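Local coordinates for protein transcriptional regulator (Pseudomonas aeruginosa, PDB 3E7Q) that probably acts as a dimeric TetR-family transcriptional repressor that binds regulatory DNA through an N-terminal helix-turn-helix, at residues A68-V73 with D111-F116; R75-A80 with G135-L140; G86-R91 with V142-Q147. All coordinates share one frame; numbering follows the deposited sequence.

Contacts 1 and 2 both use helix 58-82, and contacts 2 and 3 both use helix 124-152. Contact 1 is the buried one. Its centre lies about 5 Å from the centre of the chain, and it joins its helices by apolar side chains around a tryptophan. Contact 2 lies at the surface, its centre about 14 Å from that of contact 1. It combines leucine packing with a long salt bridge. Contact 3 is partly buried and farthest out, its centre about 20 Å from the centre of the chain. There helix 88-99 begins, and two hydrogen bonds of one glutamine carry much of the contact.

Contact 1: residues A68-V73 with D111-F116; sequences AVTGRV and DAWLAF
Trp113 has CG anti to its carbonyl carbon and beside its backbone N (chi1 -70°). With chi2 at 88°, the indole reaches out to helix 58-82. Val69 has CG1 anti to its backbone N (chi1 161°), and this methyl meets the indole around CZ2 and CE2, with NE1 also close. Val69 CG1 is 3.4 Å from Trp113 CZ2. Valine and tryptophan run alongside each other, pointing opposite ways. Thr70 puts OG1 between the backbone N and the carbonyl carbon. Its methyl then crosses the indole obliquely, with Thr70 CG2 3.4 Å from Trp113 CH2. The hydroxyl OG1 hydrogen-bonds back to Tyr66 O, one turn earlier, so Thr70 offers its methyl to the contact. One turn on from Val69, Val73 CG2 lies 4.2 Å from Trp113 CZ2. Phe116 adds a looser touch, its CE2 4.3 Å from Val69 CB. Within its own helix, Ala112 O lies 3.2 Å above one face of the Phe116 ring, offset toward the rim. No hydrogen bond joins the two segments. Their axes stay 12.1 Å apart, and the indole spans much of the distance between them.

Beyond the pair, Trp174 meets Trp113 edge-to-face, and Tyr66 stacks on Phe116. Leu24 and Leu27 of helix 12-34 also touch Phe116. The contact thus belongs to the all-helical core of a TetR-type regulator, where the long helix 58-82, which follows the predicted helix-turn-helix, packs against a helix of the C-terminal region.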
loop_
_atom_site.group_PDB
_atom_site.type_symbol
_atom_site.label_atom_id
_atom_site.label_comp_id
_atom_site.label_asym_id
_atom_site.label_seq_id
_atom_site.Cartn_x
_atom_site.Cartn_y
_atom_site.Cartn_z
ATOM N N ALA B 68 16.748 -8.372 3.423
ATOM C CA ALA B 68 17.019 -9.170 2.246
ATOM C C ALA B 68 16.078 -8.747 1.118
ATOM O O ALA B 68 16.523 -8.549 0.021
ATOM C CB ALA B 68 16.869 -10.672 2.538
ATOM N N VAL B 69 14.792 -8.582 1.395
ATOM C CA VAL B 69 13.816 -8.383 0.333
ATOM C C VAL B 69 14.040 -6.981 -0.308
ATOM O O VAL B 69 14.192 -6.864 -1.565
ATOM C CB VAL B 69 12.375 -8.589 0.831
ATOM C CG1 VAL B 69 11.393 -7.979 -0.074
ATOM C CG2 VAL B 69 12.043 -10.062 0.981
ATOM N N THR B 70 14.086 -5.956 0.559
ATOM C CA THR B 70 14.425 -4.601 0.145
ATOM C C THR B 70 15.774 -4.466 -0.536
ATOM O O THR B 70 15.885 -3.728 -1.504
ATOM C CB THR B 70 14.337 -3.581 1.319
ATOM O OG1 THR B 70 15.206 -3.980 2.379
ATOM C CG2 THR B 70 12.870 -3.458 1.819
ATOM N N GLY B 71 16.789 -5.174 -0.041
ATOM C CA GLY B 71 18.118 -5.207 -0.664
ATOM C C GLY B 71 18.075 -5.650 -2.111
ATOM O O GLY B 71 18.731 -5.056 -2.993
ATOM N N ARG B 72 17.291 -6.698 -2.352
ATOM C CA ARG B 72 17.176 -7.303 -3.651
ATOM C C ARG B 72 16.495 -6.383 -4.635
ATOM O O ARG B 72 16.966 -6.233 -5.762
ATOM C CB ARG B 72 16.382 -8.622 -3.550
ATOM C CG ARG B 72 16.010 -9.164 -4.886
ATOM C CD ARG B 72 15.268 -10.459 -4.832
ATOM N NE ARG B 72 14.723 -10.726 -6.161
ATOM C CZ ARG B 72 13.625 -10.149 -6.689
ATOM N NH1 ARG B 72 12.922 -9.276 -5.978
ATOM N NH2 ARG B 72 13.221 -10.454 -7.943
ATOM N N VAL B 73 15.356 -5.811 -4.234
ATOM C CA VAL B 73 14.659 -4.794 -5.036
ATOM C C VAL B 73 15.614 -3.645 -5.455
ATOM O O VAL B 73 15.715 -3.303 -6.646
ATOM C CB VAL B 73 13.447 -4.165 -4.299
ATOM C CG1 VAL B 73 12.983 -2.797 -5.004
ATOM C CG2 VAL B 73 12.321 -5.141 -4.189
ATOM N N ASP B 111 2.067 -10.498 0.074
ATOM C CA ASP B 111 1.765 -10.915 1.429
ATOM C C ASP B 111 2.897 -10.604 2.412
ATOM O O ASP B 111 2.638 -10.276 3.587
ATOM C CB ASP B 111 1.470 -12.435 1.489
ATOM C CG ASP B 111 0.796 -12.995 0.196
ATOM O OD1 ASP B 111 -0.310 -13.611 0.361
ATOM O OD2 ASP B 111 1.381 -12.848 -0.934
ATOM N N ALA B 112 4.137 -10.733 1.926
ATOM C CA ALA B 112 5.331 -10.487 2.726
ATOM C C ALA B 112 5.457 -8.997 3.067
ATOM O O ALA B 112 5.615 -8.643 4.215
ATOM C CB ALA B 112 6.576 -10.972 2.001
ATOM N N TRP B 113 5.333 -8.142 2.069
ATOM C CA TRP B 113 5.331 -6.686 2.299
ATOM C C TRP B 113 4.217 -6.224 3.224
ATOM O O TRP B 113 4.437 -5.372 4.099
ATOM C CB TRP B 113 5.227 -5.940 0.976
ATOM C CG TRP B 113 6.413 -6.062 0.234
ATOM C CD1 TRP B 113 6.734 -7.076 -0.656
ATOM C CD2 TRP B 113 7.548 -5.197 0.304
ATOM N NE1 TRP B 113 7.988 -6.864 -1.155
ATOM C CE2 TRP B 113 8.519 -5.725 -0.595
ATOM C CE3 TRP B 113 7.837 -4.023 1.026
ATOM C CZ2 TRP B 113 9.770 -5.111 -0.809
ATOM C CZ3 TRP B 113 9.081 -3.406 0.830
ATOM C CH2 TRP B 113 10.036 -3.954 -0.082
ATOM N N LEU B 114 3.039 -6.820 3.069
ATOM C CA LEU B 114 1.930 -6.477 3.910
ATOM C C LEU B 114 2.217 -6.793 5.406
ATOM O O LEU B 114 1.913 -6.023 6.298
ATOM C CB LEU B 114 0.674 -7.147 3.399
ATOM C CG LEU B 114 0.036 -6.656 2.093
ATOM C CD1 LEU B 114 -1.135 -7.584 1.834
ATOM C CD2 LEU B 114 -0.450 -5.263 2.187
ATOM N N ALA B 115 2.893 -7.906 5.629
ATOM C CA ALA B 115 3.292 -8.339 6.949
ATOM C C ALA B 115 4.399 -7.420 7.517
ATOM O O ALA B 115 4.349 -7.078 8.706
ATOM C CB ALA B 115 3.739 -9.840 6.919
ATOM N N PHE B 116 5.377 -7.024 6.690
ATOM C CA PHE B 116 6.433 -6.064 7.127
ATOM C C PHE B 116 5.876 -4.694 7.540
ATOM O O PHE B 116 6.245 -4.097 8.556
ATOM C CB PHE B 116 7.442 -5.819 5.999
ATOM C CG PHE B 116 8.227 -7.052 5.535
ATOM C CD1 PHE B 116 8.693 -7.998 6.418
ATOM C CD2 PHE B 116 8.560 -7.177 4.197
ATOM C CE1 PHE B 116 9.437 -9.079 5.991
ATOM C CE2 PHE B 116 9.289 -8.247 3.750
ATOM C CZ PHE B 116 9.732 -9.224 4.681
#

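Contact 2: residues R75-A80 with G135-L140; sequences RLLRGA and GEYRAL
Arg78 NH2 is the best-held polar atom between the segments, and a single partner grips it. That partner is Glu136 OE1, at 3.6 Å. This is a long salt bridge, and no hydrogen bond is formed. OE1 approaches the edge of the guanidinium, near its plane. The carboxylate is turned by 50° against the guanidinium, so the two groups do not meet as a flat pair. Arg78 has CG anti to its carbonyl carbon, and its chain is extended from CG to NE. This carries the charge across to helix 124-152. The Glu136 chain bends at chi2, turning OE1 to Arg78 NH2.

Below the salt bridge the contact is apolar. Leu140 points at helix 58-82 and puts its two methyls against the stem of Arg78. Leu140 CD1 is 3.6 Å from Arg78 CG. The other methyl, Leu140 CD2, lies 4.3 Å from Leu77 CB. Leu77 also reaches Tyr137, whose CG is anti to its backbone N (chi1 -178°). Leu77 CD1 meets the edge of the phenol ring, 3.4 Å from Tyr137 CE1.

The two helix segments run almost parallel, 8° apart in direction, with axes 11.2 Å apart at their closest. Met74 on helix 58-82 touches both Tyr137 and Leu140. Phe95 and Ala98 of helix 88-99 touch Leu77, and Ser167 and Leu170 of helix 159-179 touch Tyr137. The buried side of this helix pair therefore faces the bundle of the TetR-type C-terminal region. Leucine and tyrosine do the closest packing on that side. The long ion pair lies toward the surface and probably adds a modest electrostatic attraction, while the arginine stem packs on the Leu140 methyls.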
loop_
_atom_site.group_PDB
_atom_site.type_symbol
_atom_site.label_atom_id
_atom_site.label_comp_id
_atom_site.label_asym_id
_atom_site.label_seq_id
_atom_site.Cartn_x
_atom_site.Cartn_y
_atom_site.Cartn_z
ATOM N N ARG B 75 18.932 -3.637 -5.553
ATOM C CA ARG B 75 19.945 -4.115 -6.476
ATOM C C ARG B 75 19.433 -4.106 -7.885
ATOM O O ARG B 75 20.134 -3.709 -8.813
ATOM C CB ARG B 75 20.413 -5.522 -6.170
ATOM C CG ARG B 75 21.583 -5.572 -5.225
ATOM C CD ARG B 75 22.253 -6.981 -5.270
ATOM N NE ARG B 75 21.367 -8.078 -4.846
ATOM C CZ ARG B 75 20.951 -8.307 -3.586
ATOM N NH1 ARG B 75 21.273 -7.479 -2.579
ATOM N NH2 ARG B 75 20.146 -9.342 -3.332
ATOM N N LEU B 76 18.211 -4.566 -8.049
ATOM C CA LEU B 76 17.666 -4.687 -9.373
ATOM C C LEU B 76 17.374 -3.287 -9.913
ATOM O O LEU B 76 17.612 -3.032 -11.072
ATOM C CB LEU B 76 16.410 -5.552 -9.370
ATOM C CG LEU B 76 16.605 -7.038 -9.123
ATOM C CD1 LEU B 76 15.224 -7.688 -9.191
ATOM C CD2 LEU B 76 17.624 -7.694 -10.113
ATOM N N LEU B 77 16.840 -2.401 -9.061
ATOM C CA LEU B 77 16.500 -1.039 -9.494
ATOM C C LEU B 77 17.756 -0.183 -9.808
ATOM O O LEU B 77 17.743 0.578 -10.769
ATOM C CB LEU B 77 15.588 -0.356 -8.488
ATOM C CG LEU B 77 14.173 -0.981 -8.444
ATOM C CD1 LEU B 77 13.298 -0.357 -7.357
ATOM C CD2 LEU B 77 13.482 -0.951 -9.821
ATOM N N ARG B 78 18.821 -0.330 -9.012
ATOM C CA ARG B 78 20.096 0.320 -9.301
ATOM C C ARG B 78 20.667 -0.189 -10.578
ATOM O O ARG B 78 21.227 0.592 -11.337
ATOM C CB ARG B 78 21.151 0.107 -8.216
ATOM C CG ARG B 78 20.942 1.021 -7.020
ATOM C CD ARG B 78 21.964 0.800 -5.851
ATOM N NE ARG B 78 21.619 1.734 -4.771
ATOM C CZ ARG B 78 21.260 1.403 -3.530
ATOM N NH1 ARG B 78 21.263 0.126 -3.118
ATOM N NH2 ARG B 78 20.911 2.375 -2.684
ATOM N N GLY B 79 20.556 -1.502 -10.785
ATOM C CA GLY B 79 21.074 -2.151 -11.988
ATOM C C GLY B 79 20.455 -1.545 -13.235
ATOM O O GLY B 79 21.160 -1.268 -14.211
ATOM N N ALA B 80 19.131 -1.353 -13.191
ATOM C CA ALA B 80 18.381 -0.878 -14.335
ATOM C C ALA B 80 18.785 0.578 -14.673
ATOM O O ALA B 80 19.014 0.883 -15.849
ATOM C CB ALA B 80 16.901 -1.031 -14.097
ATOM N N GLY B 135 14.308 5.535 2.421
ATOM C CA GLY B 135 15.331 6.563 2.213
ATOM C C GLY B 135 16.256 6.324 1.010
ATOM O O GLY B 135 16.548 7.234 0.236
ATOM N N GLU B 136 16.660 5.085 0.824
ATOM C CA GLU B 136 17.574 4.713 -0.239
ATOM C C GLU B 136 16.852 4.665 -1.584
ATOM O O GLU B 136 17.414 5.037 -2.584
ATOM C CB GLU B 136 18.225 3.367 0.062
ATOM C CG GLU B 136 19.113 3.410 1.269
ATOM C CD GLU B 136 20.243 4.466 1.208
ATOM O OE1 GLU B 136 20.839 4.692 0.114
ATOM O OE2 GLU B 136 20.527 5.085 2.277
ATOM N N TYR B 137 15.620 4.182 -1.574
ATOM C CA TYR B 137 14.785 4.113 -2.747
ATOM C C TYR B 137 14.544 5.536 -3.322
ATOM O O TYR B 137 14.790 5.836 -4.533
ATOM C CB TYR B 137 13.486 3.384 -2.372
ATOM C CG TYR B 137 12.502 3.184 -3.504
ATOM C CD1 TYR B 137 12.586 2.081 -4.343
ATOM C CD2 TYR B 137 11.493 4.094 -3.724
ATOM C CE1 TYR B 137 11.690 1.893 -5.352
ATOM C CE2 TYR B 137 10.607 3.958 -4.782
ATOM C CZ TYR B 137 10.708 2.856 -5.594
ATOM O OH TYR B 137 9.787 2.695 -6.578
ATOM N N ARG B 138 14.106 6.420 -2.447
ATOM C CA ARG B 138 13.943 7.855 -2.805
ATOM C C ARG B 138 15.252 8.559 -3.227
ATOM O O ARG B 138 15.206 9.394 -4.109
ATOM C CB ARG B 138 13.253 8.647 -1.672
ATOM C CG ARG B 138 11.761 8.373 -1.554
ATOM C CD ARG B 138 11.111 9.205 -0.489
ATOM N NE ARG B 138 11.631 8.830 0.841
ATOM C CZ ARG B 138 12.157 9.665 1.731
ATOM N NH1 ARG B 138 12.220 10.960 1.520
ATOM N NH2 ARG B 138 12.614 9.195 2.859
ATOM N N ALA B 139 16.370 8.298 -2.547
ATOM C CA ALA B 139 17.671 8.897 -2.886
ATOM C C ALA B 139 17.996 8.541 -4.339
ATOM O O ALA B 139 18.473 9.396 -5.080
ATOM C CB ALA B 139 18.808 8.403 -1.952
ATOM N N LEU B 140 17.730 7.292 -4.748
ATOM C CA LEU B 140 17.972 6.884 -6.149
ATOM C C LEU B 140 17.176 7.724 -7.134
ATOM O O LEU B 140 17.685 8.117 -8.209
ATOM C CB LEU B 140 17.536 5.455 -6.343
ATOM C CG LEU B 140 18.258 4.502 -7.261
ATOM C CD1 LEU B 140 19.774 4.406 -6.888
ATOM C CD2 LEU B 140 17.585 3.172 -7.091
#

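Contact 3: residues G86-R91 with V142-Q147; sequences GGARPR and VGVLRQ
The N-terminal end of helix 88-99, with Gly87 at the N-cap, packs here on helix 124-152. Gln147 carries the contact. Its CG is anti to the backbone N (chi1 -156°) and its chain is extended, so the amide reaches the turn before the helix. Gln147 NE2 donates to Gly86 O at 3.0 Å. This bond is nearly straight (168°), lies in the plane of the Gln147 amide and uses a lone pair of the carbonyl.

At the other end of the amide, Arg91 NH1 donates to Gln147 OE1 at 3.2 Å. This donor stands above the plane of the Gln147 carbonyl, off the lone pairs. Both heteroatoms of the amide are thus engaged, which fixes its rotation. Gly86 O also sits over the centre of the Arg91 guanidinium.

In the C-terminal region of this TetR-type fold, Glu151, one turn beyond Gln147, accepts a hydrogen bond from Ala88 N. The same helix start is held on another side by Arg89, which forms salt bridges with Glu194, Asp198 and Glu201 of helix 186-204. Ala88 and Val144 pack beside the amide: Val144 CG2 lies 4.1 Å from Ala88 CB, and it also comes within 3.3 Å of Ala88 O.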
loop_
_atom_site.group_PDB
_atom_site.type_symbol
_atom_site.label_atom_id
_atom_site.label_comp_id
_atom_site.label_asym_id
_atom_site.label_seq_id
_atom_site.Cartn_x
_atom_site.Cartn_y
_atom_site.Cartn_z
ATOM N N GLY B 86 22.758 7.082 -20.904
ATOM C CA GLY B 86 23.208 7.965 -19.841
ATOM C C GLY B 86 22.227 9.005 -19.342
ATOM O O GLY B 86 22.398 9.488 -18.196
ATOM N N GLY B 87 21.237 9.364 -20.176
ATOM C CA GLY B 87 20.365 10.524 -19.902
ATOM C C GLY B 87 19.262 10.303 -18.870
ATOM O O GLY B 87 18.905 9.181 -18.565
ATOM N N ALA B 88 18.654 11.368 -18.367
ATOM C CA ALA B 88 17.713 11.230 -17.202
ATOM C C ALA B 88 16.438 10.406 -17.538
ATOM O O ALA B 88 16.060 9.518 -16.750
ATOM C CB ALA B 88 17.373 12.579 -16.599
ATOM N N ARG B 89 15.838 10.641 -18.727
ATOM C CA ARG B 89 14.595 9.965 -19.147
ATOM C C ARG B 89 14.836 8.500 -19.501
ATOM O O ARG B 89 14.060 7.637 -19.089
ATOM C CB ARG B 89 13.850 10.736 -20.262
ATOM C CG ARG B 89 13.273 12.021 -19.714
ATOM C CD ARG B 89 11.834 12.376 -20.026
ATOM N NE ARG B 89 10.799 11.321 -19.882
ATOM C CZ ARG B 89 9.503 11.549 -20.089
ATOM N NH1 ARG B 89 9.093 12.765 -20.340
ATOM N NH2 ARG B 89 8.620 10.583 -20.004
ATOM N N PRO B 90 15.932 8.192 -20.218
ATOM C CA PRO B 90 16.208 6.772 -20.452
ATOM C C PRO B 90 16.442 5.939 -19.152
ATOM O O PRO B 90 15.950 4.821 -19.069
ATOM C CB PRO B 90 17.431 6.792 -21.364
ATOM C CG PRO B 90 17.411 8.109 -22.020
ATOM C CD PRO B 90 16.905 9.034 -20.908
ATOM N N ARG B 91 17.134 6.528 -18.169
ATOM C CA ARG B 91 17.329 5.963 -16.821
ATOM C C ARG B 91 16.008 5.804 -16.037
ATOM O O ARG B 91 15.768 4.756 -15.426
ATOM C CB ARG B 91 18.292 6.825 -15.988
ATOM C CG ARG B 91 19.692 6.974 -16.518
ATOM C CD ARG B 91 20.631 7.710 -15.556
ATOM N NE ARG B 91 21.988 7.215 -15.764
ATOM C CZ ARG B 91 23.118 7.902 -15.509
ATOM N NH1 ARG B 91 23.081 9.130 -14.975
ATOM N NH2 ARG B 91 24.320 7.368 -15.792
ATOM N N VAL B 142 15.807 10.706 -6.418
ATOM C CA VAL B 142 16.187 12.118 -6.383
ATOM C C VAL B 142 17.376 12.424 -7.264
ATOM O O VAL B 142 17.393 13.493 -7.847
ATOM C CB VAL B 142 16.340 12.865 -4.974
ATOM C CG1 VAL B 142 15.673 12.182 -3.808
ATOM C CG2 VAL B 142 17.808 13.386 -4.711
ATOM N N GLY B 143 18.354 11.504 -7.352
ATOM C CA GLY B 143 19.541 11.700 -8.194
ATOM C C GLY B 143 19.181 11.836 -9.659
ATOM O O GLY B 143 19.749 12.668 -10.388
ATOM N N VAL B 144 18.250 11.008 -10.133
ATOM C CA VAL B 144 17.866 11.095 -11.543
ATOM C C VAL B 144 16.879 12.268 -11.817
ATOM O O VAL B 144 16.923 12.857 -12.872
ATOM C CB VAL B 144 17.503 9.688 -12.197
ATOM C CG1 VAL B 144 16.714 8.829 -11.351
ATOM C CG2 VAL B 144 16.792 9.886 -13.540
ATOM N N LEU B 145 16.037 12.632 -10.852
ATOM C CA LEU B 145 15.157 13.779 -10.983
ATOM C C LEU B 145 15.944 15.080 -10.995
ATOM O O LEU B 145 15.545 16.018 -11.675
ATOM C CB LEU B 145 14.103 13.782 -9.920
ATOM C CG LEU B 145 13.082 12.660 -10.083
ATOM C CD1 LEU B 145 12.234 12.587 -8.846
ATOM C CD2 LEU B 145 12.270 12.918 -11.347
ATOM N N ARG B 146 17.084 15.083 -10.297
ATOM C CA ARG B 146 18.030 16.184 -10.368
ATOM C C ARG B 146 18.742 16.292 -11.666
ATOM O O ARG B 146 18.940 17.391 -12.139
ATOM C CB ARG B 146 19.087 16.062 -9.317
ATOM C CG ARG B 146 18.501 16.400 -7.997
ATOM C CD ARG B 146 19.545 16.637 -6.979
ATOM N NE ARG B 146 18.846 17.126 -5.828
ATOM C CZ ARG B 146 19.189 16.857 -4.590
ATOM N NH1 ARG B 146 20.248 16.089 -4.359
ATOM N NH2 ARG B 146 18.434 17.332 -3.599
ATOM N N GLN B 147 19.166 15.165 -12.210
ATOM C CA GLN B 147 19.685 15.121 -13.593
ATOM C C GLN B 147 18.652 15.679 -14.564
ATOM O O GLN B 147 18.950 16.563 -15.338
ATOM C CB GLN B 147 20.029 13.668 -13.946
ATOM C CG GLN B 147 21.035 13.539 -15.000
ATOM C CD GLN B 147 21.192 12.127 -15.547
ATOM O OE1 GLN B 147 20.646 11.167 -15.028
ATOM N NE2 GLN B 147 21.955 12.016 -16.589
#